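Local coordinates for spike protein P5 (Enterobacteria phage PRD1, PDB 1YQ5) that forms, as a homotrimer, the spike complexes at the fivefold capsid vertices in association with P31 and P2, and is essential for viral infectivity, at residues A49-A54 with I136-A141. Numbering follows the deposited sequence.
Sequences AGIQLA and INITAA
I51 and A140 have the nearest CA atoms, 8.5 Å apart, where strands 51-53 and 135-142 face each other and run in roughly the same direction. The two segments share no backbone hydrogen bonds and meet through side chains. The CA–CB bond of I51 points toward strand 135-142. Its CG1 stands beside the backbone N, anti to the carbonyl carbon (chi1 -66°), and an extended chi2 of -178° brings CD1 to the side chains of I138 and A140. This terminal methyl meets CG2 of I138 at 3.9 Å and, more loosely, CB of A140 at 4.4 Å, two groups on the same face of strand 135-142. I138 offers its short branch. The two isoleucine side chains lie alongside each other, pointing opposite ways. This is packing between the two antiparallel sheets of the beta-jelly-roll in the C-terminal domain of P5: strand 51-53 pairs with 119-126 in one, and strand 135-142 lies between 5-11 and 59-68 in the other. F122 and L31 each touch both I51 and I138, extending the buried apolar interior around the pair. The CB of T139 is directed away from strand 51-53, and its OG1 is hydrogen-bonded to OG of S8; T139 and A141 both pack on L106 of a neighbouring subunit.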
loop_
_atom_site.group_PDB
_atom_site.type_symbol
_atom_site.label_atom_id
_atom_site.label_comp_id
_atom_site.label_asym_id
_atom_site.label_seq_id
_atom_site.Cartn_x
_atom_site.Cartn_y
_atom_site.Cartn_z
ATOM N N ALA A 49 16.905 11.754 -12.049
ATOM C CA ALA A 49 17.260 10.846 -10.953
ATOM C C ALA A 49 16.046 10.175 -10.297
ATOM O O ALA A 49 16.167 9.102 -9.712
ATOM C CB ALA A 49 18.063 11.601 -9.894
ATOM N N GLY A 50 14.887 10.816 -10.396
ATOM C CA GLY A 50 13.670 10.281 -9.805
ATOM C C GLY A 50 12.818 11.459 -9.383
ATOM O O GLY A 50 12.540 12.339 -10.196
ATOM N N ILE A 51 12.393 11.493 -8.126
ATOM C CA ILE A 51 11.616 12.627 -7.643
ATOM C C ILE A 51 12.426 13.310 -6.549
ATOM O O ILE A 51 12.709 12.716 -5.506
ATOM C CB ILE A 51 10.243 12.201 -7.086
ATOM C CG1 ILE A 51 9.375 11.643 -8.217
ATOM C CG2 ILE A 51 9.542 13.404 -6.455
ATOM C CD1 ILE A 51 7.978 11.237 -7.777
ATOM N N GLN A 52 12.807 14.556 -6.808
ATOM C CA GLN A 52 13.609 15.346 -5.881
ATOM C C GLN A 52 12.797 15.918 -4.727
ATOM O O GLN A 52 11.661 16.361 -4.912
ATOM C CB GLN A 52 14.252 16.531 -6.613
ATOM C CG GLN A 52 15.060 16.196 -7.860
ATOM C CD GLN A 52 16.366 15.509 -7.540
ATOM O OE1 GLN A 52 17.024 15.830 -6.545
ATOM N NE2 GLN A 52 16.764 14.571 -8.387
ATOM N N LEU A 53 13.388 15.912 -3.536
ATOM C CA LEU A 53 12.747 16.494 -2.360
ATOM C C LEU A 53 13.520 17.777 -2.081
ATOM O O LEU A 53 14.732 17.736 -1.872
ATOM C CB LEU A 53 12.838 15.565 -1.147
ATOM C CG LEU A 53 11.758 14.484 -1.021
ATOM C CD1 LEU A 53 11.890 13.482 -2.154
ATOM C CD2 LEU A 53 11.886 13.792 0.326
ATOM N N ALA A 54 12.822 18.909 -2.093
ATOM C CA ALA A 54 13.456 20.205 -1.854
ATOM C C ALA A 54 14.008 20.317 -0.436
ATOM O O ALA A 54 13.518 19.665 0.488
ATOM C CB ALA A 54 12.456 21.329 -2.116
ATOM N N ILE A 136 2.876 3.280 -16.304
ATOM C CA ILE A 136 3.344 3.359 -14.937
ATOM C C ILE A 136 2.915 4.684 -14.330
ATOM O O ILE A 136 3.064 5.744 -14.947
ATOM C CB ILE A 136 4.888 3.244 -14.877
ATOM C CG1 ILE A 136 5.317 1.873 -15.405
ATOM C CG2 ILE A 136 5.383 3.454 -13.445
ATOM C CD1 ILE A 136 6.822 1.695 -15.498
ATOM N N ASN A 137 2.352 4.613 -13.132
ATOM C CA ASN A 137 1.928 5.807 -12.423
ATOM C C ASN A 137 2.709 5.870 -11.124
ATOM O O ASN A 137 2.813 4.877 -10.401
ATOM C CB ASN A 137 0.428 5.758 -12.133
ATOM C CG ASN A 137 -0.406 6.055 -13.364
ATOM O OD1 ASN A 137 -0.548 7.214 -13.771
ATOM N ND2 ASN A 137 -0.949 5.013 -13.969
ATOM N N ILE A 138 3.272 7.041 -10.849
ATOM C CA ILE A 138 4.048 7.258 -9.638
ATOM C C ILE A 138 3.520 8.515 -8.963
ATOM O O ILE A 138 3.472 9.581 -9.575
ATOM C CB ILE A 138 5.543 7.437 -9.966
ATOM C CG1 ILE A 138 6.099 6.135 -10.554
ATOM C CG2 ILE A 138 6.305 7.849 -8.717
ATOM C CD1 ILE A 138 7.511 6.253 -11.109
ATOM N N THR A 139 3.109 8.381 -7.709
ATOM C CA THR A 139 2.574 9.507 -6.961
ATOM C C THR A 139 3.192 9.581 -5.572
ATOM O O THR A 139 3.288 8.576 -4.868
ATOM C CB THR A 139 1.043 9.395 -6.810
ATOM O OG1 THR A 139 0.433 9.418 -8.107
ATOM C CG2 THR A 139 0.500 10.547 -5.975
ATOM N N ALA A 140 3.620 10.777 -5.189
ATOM C CA ALA A 140 4.206 10.986 -3.878
ATOM C C ALA A 140 3.593 12.240 -3.270
ATOM O O ALA A 140 3.384 13.238 -3.960
ATOM C CB ALA A 140 5.713 11.138 -3.990
ATOM N N ALA A 141 3.293 12.176 -1.980
ATOM C CA ALA A 141 2.711 13.311 -1.282
ATOM C C ALA A 141 3.294 13.415 0.117
ATOM O O ALA A 141 3.426 12.414 0.820
ATOM C CB ALA A 141 1.192 13.165 -1.203
#